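Local coordinates for endo-beta-mannanase (Opitutaceae bacterium TAV5, PDB 7BOB), which probably removes mannose units from the ends of beta-1,4-linked mannans, as a homotrimeric exo-beta-1,4-mannosidase of glycoside hydrolase family 5, at residues L46-M49 and A50-F54; S164-P168 and A169-E173; D257-T260 and R261-P265; I414-H417 and H418-S422. All coordinates share one frame; numbering follows the deposited sequence.

In the fold
The four contacts follow one another along the chain; none nests or crosses, and none closes a long loop. Contact 1 ends helix 39-51, which runs between strands 20-23 and 56-62 of the eight-stranded barrel. Contact 2 starts helix 168-183, between strands 151-154 and 191-192. Contact 3 starts helix 258-272, on the far side of the chain's centre from contact 2 and between strands 237-241 and 277-282. Contact 4 ends helix 406-422, beyond the barrel and beside a second, mixed sheet. Contacts 3 and 4 touch, their centres about 9 Å apart. There Leu259, Ser262 and Leu263 meet Ile414, His417 and His418, so the barrel and the following domain are joined.

Contact 1. Residues L46-M49 and A50-F54; sequences LDLM and ASLGF
Leu46 O takes the backbone bond from Ala50 N at 2.9 Å, an ordinary step of the last turns of helix 39-51. Its side chain points the other way, onto Leu84 and Cys88 of helix 75-89. Asp47 O repeats the step with Ser51 N. The Asp47 carboxylate turns outward to a salt bridge with Arg91. Leu48 O is gripped mainly by a side chain. Ser51 OG donates to it at 2.9 Å, 27° off the carbonyl plane, while Leu52 N adds a weak bond. The hydroxyl reaches back because chi1 of Ser51 is 84°, which sets OG between its own N and carbonyl carbon. Leu48 CD1 lies 3.5 Å from Ser51 OG. Met49 O closes the helix. It accepts from Leu52 N at 2.9 Å and weakly from Phe54 N at 3.3 Å. With Gly53 N bonded to Ala50 O at 3.0 Å and Gly53 at positive phi, this is a Schellman motif. Met49 CB packs 4.0 Å from Phe54 CD2, and Leu52 CB sits over one face of that ring. The chain then runs into strand 56-62 of the barrel, with Phe54 against Phe354 of helix 352-364.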
loop_
_atom_site.group_PDB
_atom_site.type_symbol
_atom_site.label_atom_id
_atom_site.label_comp_id
_atom_site.label_asym_id
_atom_site.label_seq_id
_atom_site.Cartn_x
_atom_site.Cartn_y
_atom_site.Cartn_z
ATOM N N LEU A 46 -8.994 39.256 -24.774
ATOM C CA LEU A 46 -8.218 38.957 -25.969
ATOM C C LEU A 46 -7.464 40.196 -26.441
ATOM O O LEU A 46 -6.291 40.102 -26.822
ATOM C CB LEU A 46 -9.121 38.410 -27.067
ATOM C CG LEU A 46 -9.858 37.105 -26.791
ATOM C CD1 LEU A 46 -10.752 36.828 -27.982
ATOM C CD2 LEU A 46 -8.882 35.982 -26.638
ATOM N N ASP A 47 -8.106 41.370 -26.378
ATOM C CA ASP A 47 -7.407 42.624 -26.678
ATOM C C ASP A 47 -6.194 42.793 -25.776
ATOM O O ASP A 47 -5.102 43.143 -26.234
ATOM C CB ASP A 47 -8.340 43.823 -26.502
ATOM C CG ASP A 47 -9.308 44.001 -27.659
ATOM O OD1 ASP A 47 -9.070 43.441 -28.750
ATOM O OD2 ASP A 47 -10.322 44.703 -27.459
ATOM N N LEU A 48 -6.362 42.531 -24.476
ATOM C CA LEU A 48 -5.235 42.686 -23.564
ATOM C C LEU A 48 -4.103 41.738 -23.938
ATOM O O LEU A 48 -2.925 42.118 -23.904
ATOM C CB LEU A 48 -5.690 42.473 -22.124
ATOM C CG LEU A 48 -4.571 42.779 -21.129
ATOM C CD1 LEU A 48 -3.929 44.157 -21.390
ATOM C CD2 LEU A 48 -5.108 42.656 -19.702
ATOM N N MET A 49 -4.441 40.508 -24.332
ATOM C CA MET A 49 -3.406 39.563 -24.747
ATOM C C MET A 49 -2.658 40.094 -25.958
ATOM O O MET A 49 -1.426 40.167 -25.954
ATOM C CB MET A 49 -4.017 38.195 -25.066
ATOM C CG MET A 49 -4.686 37.467 -23.883
ATOM S SD MET A 49 -5.528 36.018 -24.524
ATOM C CE MET A 49 -6.176 35.262 -23.018
ATOM N N ALA A 50 -3.396 40.489 -27.004
ATOM C CA ALA A 50 -2.758 41.007 -28.211
ATOM C C ALA A 50 -1.845 42.179 -27.887
ATOM O O ALA A 50 -0.714 42.243 -28.380
ATOM C CB ALA A 50 -3.816 41.401 -29.237
ATOM N N SER A 51 -2.293 43.080 -27.008
ATOM C CA SER A 51 -1.485 44.245 -26.657
ATOM C C SER A 51 -0.198 43.886 -25.914
ATOM O O SER A 51 0.741 44.686 -25.918
ATOM C CB SER A 51 -2.312 45.221 -25.817
ATOM O OG SER A 51 -2.306 44.856 -24.443
ATOM N N LEU A 52 -0.129 42.724 -25.260
ATOM C CA LEU A 52 1.110 42.308 -24.613
ATOM C C LEU A 52 2.055 41.579 -25.559
ATOM O O LEU A 52 3.116 41.143 -25.122
ATOM C CB LEU A 52 0.821 41.412 -23.404
ATOM C CG LEU A 52 0.071 42.102 -22.269
ATOM C CD1 LEU A 52 -0.455 41.064 -21.300
ATOM C CD2 LEU A 52 0.967 43.126 -21.581
ATOM N N GLY A 53 1.706 41.439 -26.836
ATOM C CA GLY A 53 2.582 40.760 -27.768
ATOM C C GLY A 53 2.316 39.286 -27.938
ATOM O O GLY A 53 3.067 38.622 -28.665
ATOM N N PHE A 54 1.257 38.755 -27.321
ATOM C CA PHE A 54 0.976 37.331 -27.404
ATOM C C PHE A 54 0.426 36.984 -28.775
ATOM O O PHE A 54 -0.282 37.769 -29.396
ATOM C CB PHE A 54 -0.019 36.914 -26.317
ATOM C CG PHE A 54 0.521 37.047 -24.912
ATOM C CD1 PHE A 54 1.886 37.125 -24.683
ATOM C CD2 PHE A 54 -0.346 37.088 -23.816
ATOM C CE1 PHE A 54 2.394 37.239 -23.378
ATOM C CE2 PHE A 54 0.142 37.212 -22.518
ATOM C CZ PHE A 54 1.519 37.290 -22.296
#

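Contact 2. Residues S164-P168 and A169-E173; sequences SAATP and AQVHE
Thr167 and Gln170 form a capping box at the start of helix 168-183. Thr167 is the N-cap. Its OG1 accepts from Gln170 N at 3.1 Å, with an N-H...O angle of 147°. In return, Gln170 OE1 accepts from Thr167 N at 2.9 Å. That donor lies in the carbonyl plane of the amide. A weak bond from Thr167 OG1 to Gln170 OE1, 3.2 Å, closes the ring of contacts. OG1 can face the helix because chi1 of Thr167 is 65°, which leaves the hydroxyl between N and the carbonyl carbon. The Gln170 chain runs extended beyond CG, past OG1, and brings OE1 to Thr167 N; the two side chains cross obliquely.

The backbone supplies the next bonds. Val171 N donates to Thr167 O at 3.0 Å, and Gln170 N adds a weak bond to the same oxygen. His172 N reaches Pro168 O at 2.8 Å.

One apolar pair spans the cap. Ala166 CB meets Val171 CG2 at 4.2 Å, the positions of a hydrophobic staple, here a loose one. The rest is van der Waals packing. Ala169 CB lies 3.8 Å from Thr167 OG1. Beyond the turn, Val171 leans on Trp206, Pro168 on Arg207 and Gln170 on Ser122.

Pro168 follows the cap directly and has no N-H to place. Thr167 N has an acceptor in the neutral amide oxygen of Gln170. OG1 accepts from Gln170 N and donates weakly to Gln170 OE1. The positive end of the helix would probably polarise the hydroxyl and strengthen both roles, with no charged group in the box.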
loop_
_atom_site.group_PDB
_atom_site.type_symbol
_atom_site.label_atom_id
_atom_site.label_comp_id
_atom_site.label_asym_id
_atom_site.label_seq_id
_atom_site.Cartn_x
_atom_site.Cartn_y
_atom_site.Cartn_z
ATOM N N SER A 164 -5.017 5.001 -14.099
ATOM C CA SER A 164 -4.663 3.870 -13.236
ATOM C C SER A 164 -5.474 2.633 -13.579
ATOM O O SER A 164 -4.984 1.513 -13.445
ATOM C CB SER A 164 -4.900 4.195 -11.753
ATOM O OG SER A 164 -4.456 5.493 -11.396
ATOM N N ALA A 165 -6.706 2.821 -14.021
ATOM C CA ALA A 165 -7.606 1.703 -14.249
ATOM C C ALA A 165 -7.540 1.160 -15.668
ATOM O O ALA A 165 -7.971 0.029 -15.905
ATOM C CB ALA A 165 -9.038 2.126 -13.915
ATOM N N ALA A 166 -7.024 1.923 -16.619
ATOM C CA ALA A 166 -6.875 1.434 -17.978
ATOM C C ALA A 166 -5.443 0.977 -18.193
ATOM O O ALA A 166 -4.508 1.595 -17.682
ATOM C CB ALA A 166 -7.223 2.516 -18.989
ATOM N N THR A 167 -5.273 -0.096 -18.960
ATOM C CA THR A 167 -3.930 -0.540 -19.282
ATOM C C THR A 167 -3.247 0.469 -20.209
ATOM O O THR A 167 -3.918 1.214 -20.933
ATOM C CB THR A 167 -3.959 -1.901 -19.962
ATOM O OG1 THR A 167 -4.618 -1.762 -21.230
ATOM C CG2 THR A 167 -4.692 -2.957 -19.077
ATOM N N PRO A 168 -1.908 0.523 -20.187
ATOM C CA PRO A 168 -1.188 1.294 -21.210
ATOM C C PRO A 168 -1.629 0.971 -22.635
ATOM O O PRO A 168 -1.748 1.881 -23.461
ATOM C CB PRO A 168 0.279 0.909 -20.966
ATOM C CG PRO A 168 0.347 0.537 -19.509
ATOM C CD PRO A 168 -0.999 -0.106 -19.205
ATOM N N ALA A 169 -1.860 -0.307 -22.950
ATOM C CA ALA A 169 -2.350 -0.664 -24.277
ATOM C C ALA A 169 -3.667 0.046 -24.592
ATOM O O ALA A 169 -3.885 0.495 -25.730
ATOM C CB ALA A 169 -2.522 -2.184 -24.384
ATOM N N GLN A 170 -4.552 0.166 -23.593
ATOM C CA GLN A 170 -5.842 0.811 -23.815
ATOM C C GLN A 170 -5.705 2.325 -23.974
ATOM O O GLN A 170 -6.453 2.940 -24.749
ATOM C CB GLN A 170 -6.799 0.481 -22.666
ATOM C CG GLN A 170 -7.463 -0.887 -22.774
ATOM C CD GLN A 170 -8.079 -1.320 -21.469
ATOM O OE1 GLN A 170 -7.607 -0.949 -20.393
ATOM N NE2 GLN A 170 -9.122 -2.131 -21.549
ATOM N N VAL A 171 -4.795 2.949 -23.216
ATOM C CA VAL A 171 -4.530 4.374 -23.398
ATOM C C VAL A 171 -3.929 4.626 -24.769
ATOM O O VAL A 171 -4.301 5.584 -25.461
ATOM C CB VAL A 171 -3.606 4.906 -22.286
ATOM C CG1 VAL A 171 -3.077 6.315 -22.641
ATOM C CG2 VAL A 171 -4.314 4.887 -20.927
ATOM N N HIS A 172 -2.981 3.778 -25.179
ATOM C CA HIS A 172 -2.396 3.892 -26.511
ATOM C C HIS A 172 -3.474 3.820 -27.583
ATOM O O HIS A 172 -3.465 4.616 -28.536
ATOM C CB HIS A 172 -1.351 2.792 -26.702
ATOM C CG HIS A 172 -0.667 2.802 -28.034
ATOM N ND1 HIS A 172 0.668 3.115 -28.182
ATOM C CD2 HIS A 172 -1.117 2.487 -29.272
ATOM C CE1 HIS A 172 1.007 3.013 -29.454
ATOM N NE2 HIS A 172 -0.060 2.634 -30.138
ATOM N N GLU A 173 -4.436 2.893 -27.418
ATOM C CA GLU A 173 -5.488 2.730 -28.410
ATOM C C GLU A 173 -6.430 3.926 -28.416
ATOM O O GLU A 173 -6.848 4.384 -29.484
ATOM C CB GLU A 173 -6.254 1.423 -28.154
ATOM C CG GLU A 173 -7.501 1.202 -29.019
ATOM C CD GLU A 173 -7.186 1.093 -30.522
ATOM O OE1 GLU A 173 -6.007 0.942 -30.903
ATOM O OE2 GLU A 173 -8.122 1.159 -31.338
#

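Contact 3. Residues D257-T260 and R261-P265; sequences DPLT and RSLLP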
loop_
_atom_site.group_PDB
_atom_site.type_symbol
_atom_site.label_atom_id
_atom_site.label_comp_id
_atom_site.label_asym_id
_atom_site.label_seq_id
_atom_site.Cartn_x
_atom_site.Cartn_y
_atom_site.Cartn_z
ATOM N N ASP A 257 15.125 28.404 -5.095
ATOM C CA ASP A 257 15.970 27.211 -5.020
ATOM C C ASP A 257 16.450 26.802 -6.407
ATOM O O ASP A 257 15.623 26.570 -7.293
ATOM C CB ASP A 257 15.194 26.059 -4.371
ATOM C CG ASP A 257 16.027 24.781 -4.220
ATOM O OD1 ASP A 257 17.252 24.784 -4.499
ATOM O OD2 ASP A 257 15.443 23.756 -3.832
ATOM N N PRO A 258 17.758 26.695 -6.632
ATOM C CA PRO A 258 18.251 26.114 -7.899
ATOM C C PRO A 258 17.711 24.706 -8.220
ATOM O O PRO A 258 17.558 24.376 -9.407
ATOM C CB PRO A 258 19.775 26.081 -7.695
ATOM C CG PRO A 258 20.050 27.123 -6.648
ATOM C CD PRO A 258 18.843 27.206 -5.771
ATOM N N LEU A 259 17.478 23.842 -7.219
ATOM C CA LEU A 259 16.832 22.549 -7.496
ATOM C C LEU A 259 15.455 22.750 -8.123
ATOM O O LEU A 259 15.177 22.246 -9.216
ATOM C CB LEU A 259 16.715 21.694 -6.221
ATOM C CG LEU A 259 16.150 20.245 -6.329
ATOM C CD1 LEU A 259 14.606 20.189 -6.401
ATOM C CD2 LEU A 259 16.716 19.474 -7.514
ATOM N N THR A 260 14.576 23.481 -7.434
ATOM C CA THR A 260 13.257 23.775 -7.980
ATOM C C THR A 260 13.363 24.362 -9.389
ATOM O O THR A 260 12.667 23.915 -10.311
ATOM C CB THR A 260 12.499 24.746 -7.071
ATOM O OG1 THR A 260 12.355 24.192 -5.759
ATOM C CG2 THR A 260 11.108 25.062 -7.646
ATOM N N ARG A 261 14.256 25.349 -9.575
ATOM C CA ARG A 261 14.429 25.966 -10.895
ATOM C C ARG A 261 14.919 24.975 -11.938
ATOM O O ARG A 261 14.661 25.170 -13.124
ATOM C CB ARG A 261 15.417 27.140 -10.852
ATOM C CG ARG A 261 14.959 28.312 -10.004
ATOM C CD ARG A 261 16.119 29.249 -9.723
ATOM N NE ARG A 261 15.689 30.465 -9.038
ATOM C CZ ARG A 261 16.367 31.612 -9.044
ATOM N NH1 ARG A 261 17.527 31.704 -9.697
ATOM N NH2 ARG A 261 15.885 32.662 -8.384
ATOM N N SER A 262 15.602 23.909 -11.539
ATOM C CA SER A 262 16.046 22.991 -12.577
ATOM C C SER A 262 14.964 21.998 -13.018
ATOM O O SER A 262 15.182 21.262 -13.987
ATOM C CB SER A 262 17.275 22.231 -12.095
ATOM O OG SER A 262 16.909 21.287 -11.087
ATOM N N LEU A 263 13.812 21.950 -12.347
ATOM C CA LEU A 263 12.844 20.887 -12.626
ATOM C C LEU A 263 12.251 21.016 -14.027
ATOM O O LEU A 263 12.317 20.083 -14.840
ATOM C CB LEU A 263 11.729 20.916 -11.582
ATOM C CG LEU A 263 12.150 20.537 -10.170
ATOM C CD1 LEU A 263 11.070 21.015 -9.190
ATOM C CD2 LEU A 263 12.347 19.027 -10.095
ATOM N N LEU A 264 11.652 22.163 -14.324
ATOM C CA LEU A 264 10.986 22.314 -15.620
ATOM C C LEU A 264 11.965 22.160 -16.788
ATOM O O LEU A 264 11.676 21.365 -17.703
ATOM C CB LEU A 264 10.223 23.641 -15.615
ATOM C CG LEU A 264 9.147 23.923 -16.662
ATOM C CD1 LEU A 264 8.221 22.744 -16.790
ATOM C CD2 LEU A 264 8.366 25.195 -16.294
ATOM N N PRO A 265 13.152 22.785 -16.793
ATOM C CA PRO A 265 14.099 22.502 -17.891
ATOM C C PRO A 265 14.473 21.040 -17.995
ATOM O O PRO A 265 14.656 20.528 -19.108
ATOM C CB PRO A 265 15.326 23.363 -17.544
ATOM C CG PRO A 265 14.781 24.452 -16.682
ATOM C CD PRO A 265 13.677 23.817 -15.880
HETATM O O HOH W 1 10.836 24.376 -12.378
#
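Arg261 N donates to Asp257 O at 2.9 Å, nearly straight at 168°, and closes the first turn of helix 258-272. Asp257 is the N-cap; its OD1 accepts from Leu259 N, which comes from above the carboxylate plane, and OD2 pairs with Arg569. The Arg261 chain, extended from CG to NE, runs back past the same carbonyl, with CG 3.3 Å from Asp257 O. Its NE bonds to Leu255 O, and the side chain lies on Tyr298 and Ala301 of helix 292-309.

Ser262 sets OG between its own N and carbonyl carbon (chi1 71°), which brings it back to Leu259 O. OG donates to that oxygen at 2.7 Å, in the carbonyl plane and on a lone pair. Ser262 N bonds to the same oxygen at 2.9 Å, from above that plane. This helix is the crossover of a beta-alpha-beta unit, joining strands 237-241 and 277-282 of the eight-stranded barrel.

Leu263 N bonds to Thr260 O at 3.1 Å, a three-residue step. Its CD1 lies 3.7 Å from Thr260 CA. Leu264 N is 4.5 Å from Thr260 O, and a water spans them, donating to the oxygen and accepting from the nitrogen. Pro265 has no N-H for the next turn, and the helix kinks there.

Contact 4. Residues I414-H417 and H418-S422; sequences ILAH and HLLQS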
loop_
_atom_site.group_PDB
_atom_site.type_symbol
_atom_site.label_atom_id
_atom_site.label_comp_id
_atom_site.label_asym_id
_atom_site.label_seq_id
_atom_site.Cartn_x
_atom_site.Cartn_y
_atom_site.Cartn_z
ATOM N N ILE A 414 16.603 13.633 -11.590
ATOM C CA ILE A 414 16.396 15.027 -11.204
ATOM C C ILE A 414 17.574 15.527 -10.376
ATOM O O ILE A 414 18.118 16.613 -10.620
ATOM C CB ILE A 414 15.068 15.179 -10.446
ATOM C CG1 ILE A 414 13.898 15.165 -11.436
ATOM C CG2 ILE A 414 15.080 16.447 -9.594
ATOM C CD1 ILE A 414 12.522 15.024 -10.783
ATOM N N LEU A 415 18.001 14.720 -9.405
ATOM C CA LEU A 415 19.051 15.129 -8.480
ATOM C C LEU A 415 20.403 15.151 -9.167
ATOM O O LEU A 415 21.187 16.090 -8.981
ATOM C CB LEU A 415 19.093 14.182 -7.274
ATOM C CG LEU A 415 20.155 14.582 -6.256
ATOM C CD1 LEU A 415 19.750 15.858 -5.538
ATOM C CD2 LEU A 415 20.391 13.465 -5.267
ATOM N N ALA A 416 20.714 14.107 -9.939
ATOM C CA ALA A 416 21.967 14.117 -10.684
ATOM C C ALA A 416 22.021 15.319 -11.619
ATOM O O ALA A 416 23.046 16.002 -11.701
ATOM C CB ALA A 416 22.131 12.817 -11.464
ATOM N N HIS A 417 20.904 15.611 -12.301
ATOM C CA HIS A 417 20.836 16.747 -13.215
ATOM C C HIS A 417 21.127 18.051 -12.488
ATOM O O HIS A 417 21.892 18.888 -12.979
ATOM C CB HIS A 417 19.456 16.799 -13.869
ATOM C CG HIS A 417 19.245 17.984 -14.757
ATOM N ND1 HIS A 417 18.520 19.089 -14.364
ATOM C CD2 HIS A 417 19.643 18.227 -16.030
ATOM C CE1 HIS A 417 18.477 19.961 -15.355
ATOM N NE2 HIS A 417 19.158 19.465 -16.374
ATOM N N HIS A 418 20.541 18.232 -11.301
ATOM C CA HIS A 418 20.760 19.466 -10.552
ATOM C C HIS A 418 22.190 19.549 -10.015
ATOM O O HIS A 418 22.822 20.616 -10.066
ATOM C CB HIS A 418 19.755 19.570 -9.409
ATOM C CG HIS A 418 20.200 20.462 -8.291
ATOM N ND1 HIS A 418 20.327 21.832 -8.432
ATOM C CD2 HIS A 418 20.559 20.179 -7.015
ATOM C CE1 HIS A 418 20.737 22.353 -7.289
ATOM N NE2 HIS A 418 20.875 21.371 -6.411
ATOM N N LEU A 419 22.718 18.433 -9.502
ATOM C CA LEU A 419 24.041 18.463 -8.895
ATOM C C LEU A 419 25.123 18.623 -9.953
ATOM O O LEU A 419 26.139 19.274 -9.697
ATOM C CB LEU A 419 24.284 17.196 -8.064
ATOM C CG LEU A 419 23.383 16.953 -6.841
ATOM C CD1 LEU A 419 23.643 15.566 -6.212
ATOM C CD2 LEU A 419 23.519 18.054 -5.784
ATOM N N LEU A 420 24.926 18.045 -11.140
ATOM C CA LEU A 420 25.884 18.252 -12.219
ATOM C C LEU A 420 25.891 19.707 -12.689
ATOM O O LEU A 420 26.958 20.262 -12.981
ATOM C CB LEU A 420 25.573 17.305 -13.373
ATOM C CG LEU A 420 25.935 15.855 -13.108
ATOM C CD1 LEU A 420 25.104 14.907 -13.967
ATOM C CD2 LEU A 420 27.444 15.656 -13.338
ATOM N N GLN A 421 24.710 20.347 -12.753
ATOM C CA GLN A 421 24.672 21.767 -13.093
ATOM C C GLN A 421 25.301 22.616 -12.002
ATOM O O GLN A 421 25.774 23.716 -12.284
ATOM C CB GLN A 421 23.232 22.249 -13.337
ATOM C CG GLN A 421 22.529 21.569 -14.480
ATOM C CD GLN A 421 21.222 22.279 -14.900
ATOM O OE1 GLN A 421 20.478 22.826 -14.076
ATOM N NE2 GLN A 421 20.965 22.269 -16.190
ATOM N N SER A 422 25.289 22.149 -10.749
ATOM C CA SER A 422 26.010 22.880 -9.711
ATOM C C SER A 422 27.524 22.712 -9.858
ATOM O O SER A 422 28.293 23.617 -9.495
ATOM C CB SER A 422 25.542 22.431 -8.331
ATOM O OG SER A 422 24.389 23.147 -7.946
#
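His417 and Gln421 meet one turn apart near the end of helix 406-422. Gln421 CG lies over one face of the His417 imidazole and only 3.1 Å from His417 O. Gln421 N donates to that oxygen at 3.2 Å. The ring reaches the glutamine because His417 CG is anti to the backbone N, chi1 176°. Its NE2 is hydrogen-bonded to Lys269 NZ of helix 258-272, which probably helps to set the turn of the imidazole. Phe266 of the same helix meets the ring obliquely.

His418 uses its backbone within the contact. Its N donates to Ile414 O at 3.0 Å, and its CB rests 3.6 Å from the same oxygen. Overall, CB points away from the preceding turn; the side chain packs on Leu259 and Ser262, and NE2 bonds to Glu573. This last partner would probably steady the ring and may favour a proton on NE2.

Leu415 makes the main apolar contact. Its CG touches Leu419 CD1 at 3.6 Å, the two side chains lying aslant. Leu419 N bonds to Leu415 O at 2.8 Å, in the same turn. Ala416 O takes the matching bond from Leu420 N, also 2.8 Å.

Helix 406-422 connects the neighbouring parallel strands 385-389 and 427-431 of the mixed sheet. Leu415 and Leu419 pack on Phe562 of helix 558-564, and Ala416 and Leu420 on Tyr580 of helix 569-583. Ile414, His417 and His418 face helix 258-272 of the barrel.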